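Botulinum neurotoxin type C1 (Clostridium botulinum, PDB 3R4S) binds gangliosides through the receptor-binding part of its heavy chain, an interaction on which entry of this protease toxin into cells depends. Local coordinates at residues A[34-39]-A[60-65]; A[316-321]-A[344-349]; A[379-384]-A[411-416]. All blocks are in the same frame, centred on the assembly; numbering follows the deposited sequence.

Interaction 1 of 3, residues A[34-39]-A[60-65]; sequences SEEGDV and KVIVTQ
Main-chain hydrogen bonds carry this antiparallel strand pair at the surface. Ser34 and Ile62 form a hydrogen-bonded pair: Ser34 N gives to Ile62 O at 3.0 Å, and Ile62 N answers to Ser34 O at 2.9 Å. Glu36 and Lys60 make the second, with Glu36 N bonded to Lys60 O. The return bond, Lys60 N to Glu36 O, is more bent, 137° at the hydrogen, where the first strand turns away through Gly37, whose phi is positive. Between them Glu35 and Val61 are a non-hydrogen-bonded pair, flanked by CA-H...O contacts such as Glu35 CA to Lys60 O at 3.4 Å.

The face of Ser34, Glu36, Lys60 and Ile62 mixes polar and charged side chains with one isoleucine. The extended chains of Glu36 and Lys60 run side by side, yet Glu36 OE1 stays 4.4 Å from Lys60 NZ, beyond a salt bridge, so the attraction is probably loose. Glu36 OE2 passes obliquely near the tip of Ile62.

Apolar contact lies on the other side. Val61 turns CG2 beside the backbone N, where it meets Val39 CG1 at 4.0 Å, the side chains crossing at about a right angle. The CG of Glu35 lies alongside the same methyl while its carboxylate bends off at chi2. Beta-branched Val61 suits both the strand and its buried place.

Strand 60-64 has strand 32-36 along one edge and strand 185-192 along the other, while Val39 and Val61 both touch Phe49 of strand 49-52, and Val61 also Leu23 of strand 23-25, in the opposing sheet of the concanavalin-like sandwich.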
ATOM      1  N   SER A  34       4.818  22.182 -15.940  1.00 30.26           N
ATOM      2  CA  SER A  34       4.033  23.238 -15.323  1.00 33.00           C
ATOM      3  C   SER A  34       2.854  22.689 -14.522  1.00 32.13           C
ATOM      4  O   SER A  34       2.408  21.557 -14.735  1.00 31.32           O
ATOM      5  CB  SER A  34       3.565  24.249 -16.371  1.00 33.67           C
ATOM      6  OG  SER A  34       2.665  23.661 -17.281  1.00 42.88           O
ATOM      7  N   GLU A  35       2.370  23.491 -13.582  1.00 32.19           N
ATOM      8  CA  GLU A  35       1.209  23.132 -12.776  1.00 32.28           C
ATOM      9  C   GLU A  35       0.113  24.161 -12.941  1.00 35.72           C
ATOM     10  O   GLU A  35       0.382  25.355 -13.088  1.00 35.43           O
ATOM     11  CB  GLU A  35       1.568  23.056 -11.302  1.00 30.25           C
ATOM     12  CG  GLU A  35       2.403  21.865 -10.930  1.00 38.15           C
ATOM     13  CD  GLU A  35       3.858  22.216 -10.762  1.00 48.61           C
ATOM     14  OE1 GLU A  35       4.388  22.063  -9.632  1.00 53.11           O
ATOM     15  OE2 GLU A  35       4.467  22.655 -11.760  1.00 48.70           O
ATOM     16  N   GLU A  36      -1.124  23.682 -12.910  1.00 33.57           N
ATOM     17  CA  GLU A  36      -2.303  24.533 -12.916  1.00 34.20           C
ATOM     18  C   GLU A  36      -3.279  23.966 -11.905  1.00 33.71           C
ATOM     19  O   GLU A  36      -3.335  22.753 -11.707  1.00 28.00           O
ATOM     20  CB  GLU A  36      -2.952  24.546 -14.303  1.00 34.86           C
ATOM     21  CG  GLU A  36      -2.052  25.102 -15.393  1.00 43.73           C
ATOM     22  CD  GLU A  36      -2.681  25.038 -16.773  1.00 48.24           C
ATOM     23  OE1 GLU A  36      -3.913  24.844 -16.859  1.00 44.09           O
ATOM     24  OE2 GLU A  36      -1.937  25.187 -17.772  1.00 47.55           O
ATOM     25  N   GLY A  37      -4.052  24.841 -11.271  1.00 32.48           N
ATOM     26  CA  GLY A  37      -5.065  24.409 -10.331  1.00 30.45           C
ATOM     27  C   GLY A  37      -4.486  23.951  -9.008  1.00 26.77           C
ATOM     28  O   GLY A  37      -3.383  24.334  -8.625  1.00 29.42           O
ATOM     29  N   ASP A  38      -5.235  23.105  -8.318  1.00 25.89           N
ATOM     30  CA  ASP A  38      -4.872  22.641  -6.987  1.00 28.57           C
ATOM     31  C   ASP A  38      -3.925  21.446  -7.055  1.00 27.64           C
ATOM     32  O   ASP A  38      -4.373  20.305  -7.117  1.00 27.73           O
ATOM     33  CB  ASP A  38      -6.144  22.256  -6.221  1.00 29.04           C
ATOM     34  CG  ASP A  38      -5.885  21.939  -4.761  1.00 30.83           C
ATOM     35  OD1 ASP A  38      -6.874  21.775  -4.016  1.00 39.03           O
ATOM     36  OD2 ASP A  38      -4.709  21.852  -4.348  1.00 32.04           O
ATOM     37  N   VAL A  39      -2.620  21.707  -7.048  1.00 25.47           N
ATOM     38  CA  VAL A  39      -1.630  20.638  -6.983  1.00 27.93           C
ATOM     39  C   VAL A  39      -0.887  20.707  -5.661  1.00 28.16           C
ATOM     40  O   VAL A  39      -0.169  21.674  -5.415  1.00 31.42           O
ATOM     41  CB  VAL A  39      -0.581  20.739  -8.118  1.00 30.62           C
ATOM     42  CG1 VAL A  39       0.384  19.558  -8.038  1.00 24.73           C
ATOM     43  CG2 VAL A  39      -1.250  20.794  -9.479  1.00 28.02           C
ATOM     44  N   LYS A  60      -3.642  20.022 -12.313  1.00 23.08           N
ATOM     45  CA  LYS A  60      -3.240  19.573 -13.628  1.00 30.21           C
ATOM     46  C   LYS A  60      -1.716  19.730 -13.668  1.00 31.64           C
ATOM     47  O   LYS A  60      -1.203  20.819 -13.431  1.00 27.67           O
ATOM     48  CB  LYS A  60      -3.916  20.482 -14.669  1.00 28.61           C
ATOM     49  CG  LYS A  60      -3.855  20.033 -16.110  1.00 36.43           C
ATOM     50  CD  LYS A  60      -4.659  21.001 -17.003  1.00 32.66           C
ATOM     51  CE  LYS A  60      -4.614  20.584 -18.461  1.00 43.70           C
ATOM     52  NZ  LYS A  60      -5.301  21.562 -19.366  1.00 47.60           N
ATOM     53  N   VAL A  61      -0.989  18.644 -13.925  1.00 25.38           N
ATOM     54  CA  VAL A  61       0.451  18.737 -14.119  1.00 23.12           C
ATOM     55  C   VAL A  61       0.757  18.385 -15.564  1.00 27.07           C
ATOM     56  O   VAL A  61       0.414  17.300 -16.021  1.00 22.12           O
ATOM     57  CB  VAL A  61       1.230  17.795 -13.189  1.00 21.45           C
ATOM     58  CG1 VAL A  61       2.721  17.830 -13.517  1.00 21.09           C
ATOM     59  CG2 VAL A  61       0.988  18.151 -11.718  1.00 22.03           C
ATOM     60  N   ILE A  62       1.393  19.305 -16.285  1.00 23.09           N
ATOM     61  CA  ILE A  62       1.673  19.098 -17.694  1.00 25.41           C
ATOM     62  C   ILE A  62       3.172  18.963 -17.944  1.00 26.62           C
ATOM     63  O   ILE A  62       3.939  19.872 -17.630  1.00 24.77           O
ATOM     64  CB  ILE A  62       1.148  20.268 -18.529  1.00 26.34           C
ATOM     65  CG1 ILE A  62      -0.323  20.533 -18.212  1.00 29.65           C
ATOM     66  CG2 ILE A  62       1.350  20.000 -20.003  1.00 23.82           C
ATOM     67  CD1 ILE A  62      -0.866  21.754 -18.905  1.00 38.17           C
ATOM     68  N   VAL A  63       3.586  17.823 -18.498  1.00 21.76           N
ATOM     69  CA  VAL A  63       4.988  17.605 -18.853  1.00 20.69           C
ATOM     70  C   VAL A  63       5.128  17.724 -20.365  1.00 25.02           C
ATOM     71  O   VAL A  63       4.425  17.034 -21.117  1.00 25.21           O
ATOM     72  CB  VAL A  63       5.482  16.213 -18.427  1.00 20.73           C
ATOM     73  CG1 VAL A  63       6.940  16.019 -18.823  1.00 23.08           C
ATOM     74  CG2 VAL A  63       5.299  16.006 -16.923  1.00 19.43           C
ATOM     75  N   THR A  64       6.016  18.608 -20.812  1.00 22.32           N
ATOM     76  CA  THR A  64       6.277  18.770 -22.241  1.00 23.28           C
ATOM     77  C   THR A  64       7.702  18.349 -22.544  1.00 22.98           C
ATOM     78  O   THR A  64       8.661  19.041 -22.197  1.00 24.53           O
ATOM     79  CB  THR A  64       6.034  20.208 -22.710  1.00 27.68           C
ATOM     80  OG1 THR A  64       4.695  20.587 -22.377  1.00 25.79           O
ATOM     81  CG2 THR A  64       6.234  20.327 -24.227  1.00 25.65           C
ATOM     82  N   GLN A  65       7.832  17.195 -23.180  1.00 21.22           N
ATOM     83  CA  GLN A  65       9.140  16.624 -23.459  1.00 23.36           C
ATOM     84  C   GLN A  65       9.748  17.228 -24.707  1.00 26.42           C
ATOM     85  O   GLN A  65       9.045  17.754 -25.574  1.00 23.15           O
ATOM     86  CB  GLN A  65       9.029  15.116 -23.660  1.00 20.33           C
ATOM     87  CG  GLN A  65       8.580  14.362 -22.418  1.00 23.47           C
ATOM     88  CD  GLN A  65       8.288  12.912 -22.722  1.00 26.98           C
ATOM     89  OE1 GLN A  65       9.162  12.059 -22.582  1.00 31.26           O
ATOM     90  NE2 GLN A  65       7.060  12.627 -23.176  1.00 28.63           N
TER

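Interaction 2 of 3, residues A[316-321]-A[344-349]; sequences NKAYNL and REQTKD. With SIA (N-acetyl-alpha-neuraminic acid), chain D.
SIA O9, the terminal hydroxyl of the sialic acid's glycerol tail, is gripped by two protein atoms: it donates a hydrogen bond to Asn320 OD1 over a very short 2.4 Å and accepts one from Thr347 N at 2.9 Å. Asn320 suits the place because its flat amide offers an acceptor and a donor side by side. While OD1 takes O9, Asn320 ND2 gives a nearly straight bond (169°) to the neighbouring hydroxyl, SIA O8, at 3.0 Å. A water lies within hydrogen-bonding distance of Asn320 OD1 and Glu345 O.

Gln346 works from the other segment. CG stands anti to the carbonyl carbon (chi1 -64°) and the chain runs on extended, so that OE1 accepts from SIA N5 of the acetamido group at 2.8 Å. Its amide rests against Ala318, NE2 lying 3.5 Å from Ala318 CB, a small side chain that lets the glutamine come close. Thr347 O accepts a hydrogen bond from SIA O7, and the hydroxyl of Tyr309 is also hydrogen-bonded to the sugar.

Backbone pairing sets these groups in place: Asn320 N binds Arg344 O at 2.8 Å, and Arg344 N returns the bond to Asn320 O. Tyr319 presents a ring edge to Arg344 C and also touches the second sugar, SLB. Glu345 OE2 is paired with Arg269 and makes a second, long salt bridge of 4.0 Å to Lys317 NZ.

Within these segments the glycerol tail and acetamido group are read by neutral amides and main-chain atoms through directed hydrogen bonds, which do not grip the carboxylate.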
ATOM      1  N   ASN A 316     -11.996   5.636  28.549  1.00 45.61           N
ATOM      2  CA  ASN A 316     -11.042   6.570  29.152  1.00 46.52           C
ATOM      3  C   ASN A 316      -9.995   5.979  30.093  1.00 45.74           C
ATOM      4  O   ASN A 316      -9.299   6.709  30.796  1.00 51.27           O
ATOM      5  CB  ASN A 316     -11.775   7.731  29.819  1.00 52.86           C
ATOM      6  CG  ASN A 316     -12.429   8.649  28.809  1.00 58.19           C
ATOM      7  OD1 ASN A 316     -13.654   8.775  28.769  1.00 60.10           O
ATOM      8  ND2 ASN A 316     -11.613   9.282  27.971  1.00 53.04           N
ATOM      9  N   LYS A 317      -9.873   4.658  30.096  1.00 44.07           N
ATOM     10  CA  LYS A 317      -8.784   4.006  30.810  1.00 38.84           C
ATOM     11  C   LYS A 317      -7.795   3.460  29.781  1.00 41.63           C
ATOM     12  O   LYS A 317      -8.204   2.852  28.787  1.00 41.52           O
ATOM     13  CB  LYS A 317      -9.322   2.868  31.669  1.00 40.91           C
ATOM     14  CG  LYS A 317      -8.240   2.074  32.386  1.00 47.51           C
ATOM     15  CD  LYS A 317      -8.075   2.530  33.833  1.00 54.19           C
ATOM     16  CE  LYS A 317      -9.265   2.108  34.677  1.00 59.87           C
ATOM     17  NZ  LYS A 317      -9.305   0.627  34.856  1.00 57.26           N
ATOM     18  N   ALA A 318      -6.502   3.677  30.010  1.00 38.77           N
ATOM     19  CA  ALA A 318      -5.475   3.244  29.061  1.00 38.99           C
ATOM     20  C   ALA A 318      -4.813   1.939  29.501  1.00 38.96           C
ATOM     21  O   ALA A 318      -4.309   1.833  30.620  1.00 40.62           O
ATOM     22  CB  ALA A 318      -4.428   4.341  28.865  1.00 36.67           C
ATOM     23  N   TYR A 319      -4.826   0.951  28.609  1.00 33.76           N
ATOM     24  CA  TYR A 319      -4.215  -0.349  28.872  1.00 30.99           C
ATOM     25  C   TYR A 319      -2.986  -0.613  27.993  1.00 29.37           C
ATOM     26  O   TYR A 319      -2.723   0.113  27.040  1.00 30.07           O
ATOM     27  CB  TYR A 319      -5.225  -1.454  28.586  1.00 29.40           C
ATOM     28  CG  TYR A 319      -6.521  -1.371  29.364  1.00 32.54           C
ATOM     29  CD1 TYR A 319      -6.691  -2.080  30.549  1.00 31.83           C
ATOM     30  CD2 TYR A 319      -7.584  -0.610  28.896  1.00 34.85           C
ATOM     31  CE1 TYR A 319      -7.883  -2.021  31.255  1.00 36.33           C
ATOM     32  CE2 TYR A 319      -8.777  -0.545  29.592  1.00 37.80           C
ATOM     33  CZ  TYR A 319      -8.922  -1.252  30.772  1.00 42.00           C
ATOM     34  OH  TYR A 319     -10.107  -1.188  31.464  1.00 39.63           O
ATOM     35  N   ASN A 320      -2.246  -1.668  28.327  1.00 27.04           N
ATOM     36  CA  ASN A 320      -1.239  -2.240  27.444  1.00 25.78           C
ATOM     37  C   ASN A 320      -1.765  -3.581  26.964  1.00 26.95           C
ATOM     38  O   ASN A 320      -2.378  -4.322  27.735  1.00 26.62           O
ATOM     39  CB  ASN A 320       0.066  -2.523  28.196  1.00 21.27           C
ATOM     40  CG  ASN A 320       0.721  -1.272  28.747  1.00 28.20           C
ATOM     41  OD1 ASN A 320       1.152  -1.247  29.900  1.00 30.08           O
ATOM     42  ND2 ASN A 320       0.820  -0.236  27.922  1.00 26.52           N
ATOM     43  N   LEU A 321      -1.514  -3.916  25.707  1.00 23.45           N
ATOM     44  CA  LEU A 321      -1.661  -5.300  25.292  1.00 22.11           C
ATOM     45  C   LEU A 321      -0.566  -6.066  26.016  1.00 22.28           C
ATOM     46  O   LEU A 321       0.528  -5.535  26.238  1.00 20.61           O
ATOM     47  CB  LEU A 321      -1.500  -5.439  23.773  1.00 23.08           C
ATOM     48  CG  LEU A 321      -2.739  -5.214  22.910  1.00 23.60           C
ATOM     49  CD1 LEU A 321      -3.278  -3.795  23.064  1.00 21.47           C
ATOM     50  CD2 LEU A 321      -2.415  -5.513  21.453  1.00 24.69           C
ATOM     51  N   ARG A 344      -3.933  -5.115  30.138  1.00 27.94           N
ATOM     52  CA  ARG A 344      -3.617  -4.867  31.538  1.00 29.93           C
ATOM     53  C   ARG A 344      -3.385  -3.381  31.771  1.00 32.81           C
ATOM     54  O   ARG A 344      -2.939  -2.653  30.881  1.00 28.31           O
ATOM     55  CB  ARG A 344      -2.378  -5.645  31.962  1.00 31.30           C
ATOM     56  CG  ARG A 344      -1.126  -5.220  31.212  1.00 30.95           C
ATOM     57  CD  ARG A 344       0.123  -5.847  31.802  1.00 36.64           C
ATOM     58  NE  ARG A 344       0.373  -5.373  33.161  1.00 40.85           N
ATOM     59  CZ  ARG A 344       1.428  -5.727  33.888  1.00 43.13           C
ATOM     60  NH1 ARG A 344       2.335  -6.560  33.388  1.00 41.38           N
ATOM     61  NH2 ARG A 344       1.581  -5.247  35.115  1.00 39.76           N
ATOM     62  N   GLU A 345      -3.684  -2.938  32.986  1.00 34.92           N
ATOM     63  CA  GLU A 345      -3.490  -1.550  33.358  1.00 34.83           C
ATOM     64  C   GLU A 345      -2.037  -1.161  33.219  1.00 31.09           C
ATOM     65  O   GLU A 345      -1.144  -1.931  33.569  1.00 33.55           O
ATOM     66  CB  GLU A 345      -3.947  -1.316  34.801  1.00 38.82           C
ATOM     67  CG  GLU A 345      -5.448  -1.369  34.986  1.00 41.57           C
ATOM     68  CD  GLU A 345      -5.849  -1.104  36.421  1.00 50.86           C
ATOM     69  OE1 GLU A 345      -5.186  -0.274  37.081  1.00 51.13           O
ATOM     70  OE2 GLU A 345      -6.822  -1.730  36.889  1.00 47.75           O
ATOM     71  N   GLN A 346      -1.809   0.047  32.719  1.00 32.71           N
ATOM     72  CA  GLN A 346      -0.459   0.570  32.578  1.00 36.55           C
ATOM     73  C   GLN A 346       0.201   0.709  33.940  1.00 37.66           C
ATOM     74  O   GLN A 346      -0.475   0.908  34.945  1.00 38.71           O
ATOM     75  CB  GLN A 346      -0.485   1.922  31.872  1.00 35.10           C
ATOM     76  CG  GLN A 346      -0.997   1.854  30.451  1.00 33.45           C
ATOM     77  CD  GLN A 346      -0.894   3.183  29.739  1.00 35.45           C
ATOM     78  OE1 GLN A 346      -0.611   4.207  30.362  1.00 38.43           O
ATOM     79  NE2 GLN A 346      -1.125   3.178  28.428  1.00 33.06           N
ATOM     80  N   THR A 347       1.523   0.593  33.969  1.00 34.95           N
ATOM     81  CA  THR A 347       2.274   0.804  35.195  1.00 36.86           C
ATOM     82  C   THR A 347       3.370   1.810  34.908  1.00 40.14           C
ATOM     83  O   THR A 347       3.561   2.221  33.761  1.00 35.57           O
ATOM     84  CB  THR A 347       2.912  -0.502  35.731  1.00 40.91           C
ATOM     85  OG1 THR A 347       3.789  -1.058  34.743  1.00 40.51           O
ATOM     86  CG2 THR A 347       1.848  -1.520  36.089  1.00 35.82           C
ATOM     87  N   LYS A 348       4.094   2.203  35.947  1.00 39.82           N
ATOM     88  CA  LYS A 348       5.136   3.208  35.804  1.00 42.76           C
ATOM     89  C   LYS A 348       6.293   2.660  34.975  1.00 40.01           C
ATOM     90  O   LYS A 348       6.920   3.382  34.197  1.00 36.45           O
ATOM     91  CB  LYS A 348       5.631   3.654  37.185  1.00 45.12           C
ATOM     92  CG  LYS A 348       6.742   4.696  37.145  1.00 52.54           C
ATOM     93  CD  LYS A 348       7.474   4.775  38.486  1.00 57.13           C
ATOM     94  CE  LYS A 348       8.718   5.655  38.408  1.00 60.14           C
ATOM     95  NZ  LYS A 348       8.394   7.096  38.192  1.00 69.63           N
ATOM     96  N   ASP A 349       6.570   1.373  35.143  1.00 40.56           N
ATOM     97  CA  ASP A 349       7.670   0.732  34.432  1.00 42.40           C
ATOM     98  C   ASP A 349       7.165  -0.225  33.357  1.00 40.41           C
ATOM     99  O   ASP A 349       6.105  -0.832  33.511  1.00 38.64           O
ATOM    100  CB  ASP A 349       8.554  -0.026  35.418  1.00 47.12           C
ATOM    101  CG  ASP A 349       9.243   0.894  36.407  1.00 53.38           C
ATOM    102  OD1 ASP A 349       9.787   1.934  35.973  1.00 53.71           O
ATOM    103  OD2 ASP A 349       9.246   0.571  37.614  1.00 58.33           O
TER
HETATM  104  C1  SIA D6859       2.201   5.495  27.495  1.00 35.83           C
HETATM  105  C2  SIA D6859       3.289   5.985  28.425  1.00 36.00           C
HETATM  106  C3  SIA D6859       2.837   7.206  29.228  1.00 34.15           C
HETATM  107  C4  SIA D6859       1.908   6.871  30.382  1.00 38.78           C
HETATM  108  C5  SIA D6859       2.465   5.714  31.190  1.00 38.27           C
HETATM  109  C6  SIA D6859       2.713   4.536  30.255  1.00 37.29           C
HETATM  110  C7  SIA D6859       3.214   3.285  30.971  1.00 34.41           C
HETATM  111  C8  SIA D6859       3.463   2.165  29.964  1.00 34.03           C
HETATM  112  C9  SIA D6859       3.698   0.835  30.674  1.00 26.40           C
HETATM  113  C10 SIA D6859       1.540   5.292  33.385  1.00 39.28           C
HETATM  114  C11 SIA D6859       0.348   4.856  34.197  1.00 37.30           C
HETATM  115  N5  SIA D6859       1.374   5.312  32.060  1.00 35.48           N
HETATM  116  O1A SIA D6859       2.253   4.298  27.107  1.00 33.23           O
HETATM  117  O1B SIA D6859       1.298   6.288  27.133  1.00 33.55           O
HETATM  118  O2  SIA D6859       4.416   6.342  27.616  1.00 35.85           O
HETATM  119  O4  SIA D6859       1.777   8.011  31.236  1.00 42.37           O
HETATM  120  O6  SIA D6859       3.684   4.905  29.273  1.00 33.26           O
HETATM  121  O7  SIA D6859       4.447   3.583  31.641  1.00 36.61           O
HETATM  122  O8  SIA D6859       2.348   2.051  29.059  1.00 31.58           O
HETATM  123  O9  SIA D6859       2.436   0.387  31.176  1.00 27.85           O
HETATM  124  O10 SIA D6859       2.601   5.607  33.905  1.00 37.25           O
HETATM  125  O   HOH W   1       1.501  -2.976  32.132  1.00 38.87           O

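Interaction 3 of 3, residues A[379-384]-A[411-416]; sequences ENISGI and GNYASL
An aromatic side chain laid against a strand backbone joins the loop after strand 401-409 to the N-terminal part of strand 381-392 in the beta-trefoil half of the receptor-binding region. Tyr413 carries most of it. Its CG occupies the crowded position between backbone N and carbonyl carbon (chi1 62°), which sends the ring back over the strand. Gly383 C sits 4.0 Å above one face, offset toward the rim, and Gly383 CA comes within 3.6 Å of Tyr413 CD2. Glycine suits this spot because it readily adopts the fully extended backbone found here (phi -177°, psi 175°).

Isoleucines hold the two ends of the tyrosine. Ile381 CG2 touches Tyr413 OH at 3.5 Å, while Ile384 CG2 packs on Tyr413 CB at 3.9 Å, the side chains crossing at about a right angle. The same Ile384 methyl meets Leu416 CD2 at 4.0 Å. Leu416 comes round to it because the loop curls into a 3-10 turn, closed by Leu416 N bonding to Tyr413 O at 2.8 Å. Beyond, Thr422 touches both Ile384 and Leu416.

The polar links between the segments are made by water. One water gives to Ile381 O and lies 2.5 Å from Tyr413 OH; another donates to both Ser382 O and Gly411 O. Apolar contact thus holds the tyrosine's flank, while two waters link the carbonyls and the phenol, a chemistry fitted to a partly buried border.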
ATOM      1  N   GLU A 379      17.179  -9.492  22.641  1.00 32.25           N
ATOM      2  CA  GLU A 379      18.099 -10.633  22.611  1.00 34.75           C
ATOM      3  C   GLU A 379      17.367 -11.960  22.757  1.00 31.65           C
ATOM      4  O   GLU A 379      17.905 -13.017  22.423  1.00 29.93           O
ATOM      5  CB  GLU A 379      19.135 -10.519  23.732  1.00 36.04           C
ATOM      6  CG  GLU A 379      20.071  -9.340  23.593  1.00 46.00           C
ATOM      7  CD  GLU A 379      21.455  -9.742  23.123  1.00 55.37           C
ATOM      8  OE1 GLU A 379      22.147 -10.480  23.866  1.00 56.59           O
ATOM      9  OE2 GLU A 379      21.848  -9.314  22.014  1.00 58.47           O
ATOM     10  N   ASN A 380      16.151 -11.906  23.287  1.00 26.69           N
ATOM     11  CA  ASN A 380      15.361 -13.113  23.458  1.00 27.26           C
ATOM     12  C   ASN A 380      13.999 -12.981  22.790  1.00 27.26           C
ATOM     13  O   ASN A 380      13.061 -12.462  23.391  1.00 25.17           O
ATOM     14  CB  ASN A 380      15.205 -13.445  24.944  1.00 25.86           C
ATOM     15  CG  ASN A 380      14.354 -14.682  25.178  1.00 29.86           C
ATOM     16  OD1 ASN A 380      14.004 -15.392  24.240  1.00 29.82           O
ATOM     17  ND2 ASN A 380      14.009 -14.939  26.435  1.00 38.88           N
ATOM     18  N   ILE A 381      13.905 -13.423  21.535  1.00 22.31           N
ATOM     19  CA  ILE A 381      12.628 -13.461  20.833  1.00 23.77           C
ATOM     20  C   ILE A 381      12.007 -14.821  21.095  1.00 24.58           C
ATOM     21  O   ILE A 381      12.572 -15.844  20.722  1.00 23.98           O
ATOM     22  CB  ILE A 381      12.806 -13.250  19.309  1.00 26.12           C
ATOM     23  CG1 ILE A 381      13.541 -11.932  19.043  1.00 26.11           C
ATOM     24  CG2 ILE A 381      11.452 -13.292  18.589  1.00 19.06           C
ATOM     25  CD1 ILE A 381      12.805 -10.709  19.591  1.00 23.27           C
ATOM     26  N   SER A 382      10.846 -14.840  21.746  1.00 23.69           N
ATOM     27  CA  SER A 382      10.310 -16.093  22.268  1.00 22.93           C
ATOM     28  C   SER A 382       9.054 -16.592  21.565  1.00 23.19           C
ATOM     29  O   SER A 382       8.573 -17.690  21.860  1.00 23.95           O
ATOM     30  CB  SER A 382      10.014 -15.951  23.762  1.00 24.57           C
ATOM     31  OG  SER A 382       9.124 -14.871  23.994  1.00 23.79           O
ATOM     32  N   GLY A 383       8.507 -15.794  20.655  1.00 20.04           N
ATOM     33  CA  GLY A 383       7.263 -16.175  20.017  1.00 19.98           C
ATOM     34  C   GLY A 383       6.784 -15.224  18.943  1.00 20.89           C
ATOM     35  O   GLY A 383       7.364 -14.157  18.725  1.00 20.58           O
ATOM     36  N   ILE A 384       5.706 -15.616  18.270  1.00 18.68           N
ATOM     37  CA  ILE A 384       5.144 -14.812  17.188  1.00 18.16           C
ATOM     38  C   ILE A 384       3.658 -14.591  17.446  1.00 19.94           C
ATOM     39  O   ILE A 384       2.973 -15.483  17.947  1.00 18.86           O
ATOM     40  CB  ILE A 384       5.348 -15.504  15.805  1.00 18.79           C
ATOM     41  CG1 ILE A 384       5.117 -14.524  14.650  1.00 20.29           C
ATOM     42  CG2 ILE A 384       4.460 -16.757  15.671  1.00 17.84           C
ATOM     43  CD1 ILE A 384       5.478 -15.101  13.289  1.00 21.31           C
ATOM     44  N   GLY A 411       7.348 -21.628  22.098  1.00 26.90           N
ATOM     45  CA  GLY A 411       7.977 -22.875  21.678  1.00 27.27           C
ATOM     46  C   GLY A 411       8.659 -22.630  20.335  1.00 27.82           C
ATOM     47  O   GLY A 411       9.174 -21.536  20.094  1.00 23.43           O
ATOM     48  N   ASN A 412       8.651 -23.617  19.447  1.00 23.65           N
ATOM     49  CA  ASN A 412       9.227 -23.414  18.122  1.00 24.95           C
ATOM     50  C   ASN A 412       8.302 -22.646  17.195  1.00 22.20           C
ATOM     51  O   ASN A 412       7.619 -23.231  16.362  1.00 26.30           O
ATOM     52  CB  ASN A 412       9.633 -24.735  17.456  1.00 25.75           C
ATOM     53  CG  ASN A 412      10.239 -24.513  16.079  1.00 24.52           C
ATOM     54  OD1 ASN A 412      10.712 -23.416  15.780  1.00 25.62           O
ATOM     55  ND2 ASN A 412      10.202 -25.535  15.228  1.00 25.24           N
ATOM     56  N   TYR A 413       8.288 -21.328  17.326  1.00 22.16           N
ATOM     57  CA  TYR A 413       7.354 -20.529  16.543  1.00 24.40           C
ATOM     58  C   TYR A 413       7.720 -20.491  15.061  1.00 28.67           C
ATOM     59  O   TYR A 413       6.892 -20.115  14.226  1.00 23.95           O
ATOM     60  CB  TYR A 413       7.250 -19.113  17.109  1.00 22.83           C
ATOM     61  CG  TYR A 413       8.552 -18.357  17.061  1.00 23.29           C
ATOM     62  CD1 TYR A 413       8.933 -17.678  15.913  1.00 18.60           C
ATOM     63  CD2 TYR A 413       9.406 -18.338  18.154  1.00 19.93           C
ATOM     64  CE1 TYR A 413      10.133 -16.991  15.856  1.00 21.22           C
ATOM     65  CE2 TYR A 413      10.615 -17.639  18.106  1.00 26.44           C
ATOM     66  CZ  TYR A 413      10.968 -16.976  16.943  1.00 21.55           C
ATOM     67  OH  TYR A 413      12.152 -16.291  16.861  1.00 27.18           O
ATOM     68  N   ALA A 414       8.951 -20.888  14.738  1.00 24.82           N
ATOM     69  CA  ALA A 414       9.419 -20.867  13.349  1.00 26.03           C
ATOM     70  C   ALA A 414       8.444 -21.549  12.396  1.00 26.58           C
ATOM     71  O   ALA A 414       8.302 -21.144  11.244  1.00 25.00           O
ATOM     72  CB  ALA A 414      10.795 -21.518  13.231  1.00 25.37           C
ATOM     73  N   SER A 415       7.767 -22.586  12.873  1.00 25.99           N
ATOM     74  CA  SER A 415       6.859 -23.326  12.001  1.00 30.48           C
ATOM     75  C   SER A 415       5.669 -22.476  11.537  1.00 33.09           C
ATOM     76  O   SER A 415       4.973 -22.840  10.585  1.00 34.39           O
ATOM     77  CB  SER A 415       6.358 -24.594  12.697  1.00 39.30           C
ATOM     78  OG  SER A 415       5.499 -24.276  13.777  1.00 34.95           O
ATOM     79  N   LEU A 416       5.450 -21.336  12.192  1.00 25.79           N
ATOM     80  CA  LEU A 416       4.317 -20.468  11.862  1.00 26.64           C
ATOM     81  C   LEU A 416       4.733 -19.280  10.994  1.00 28.00           C
ATOM     82  O   LEU A 416       3.902 -18.473  10.591  1.00 25.15           O
ATOM     83  CB  LEU A 416       3.683 -19.963  13.161  1.00 30.15           C
ATOM     84  CG  LEU A 416       2.166 -19.830  13.287  1.00 36.75           C
ATOM     85  CD1 LEU A 416       1.461 -21.081  12.782  1.00 33.26           C
ATOM     86  CD2 LEU A 416       1.792 -19.538  14.742  1.00 29.29           C
TER
HETATM   87  O   HOH W   2      13.845 -17.046  18.573  1.00 30.18           O
HETATM   88  O   HOH W   3      10.325 -19.978  21.685  1.00 24.70           O

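Overall arrangement
The three contacts follow one another along the chain, each closing before the next opens. Interaction 1 belongs to the N-terminal, concanavalin-like half; interactions 2 and 3 both fall in the C-terminal trefoil half and reach the same antiparallel sheet, where strand 338-345 pairs with 401-409, which in turn pairs with 381-392. Centre to centre, interaction 1 lies 50 Å from interaction 2 and 52 Å from interaction 3, on the opposite side of the chain's centre from the latter. Interactions 2 and 3 are 25 Å apart between centres, with nearest atoms about 12 Å apart. Of the three, only 316-321/344-349 touches bound sugar, so the sugars meet the trefoil half here, far from interaction 1.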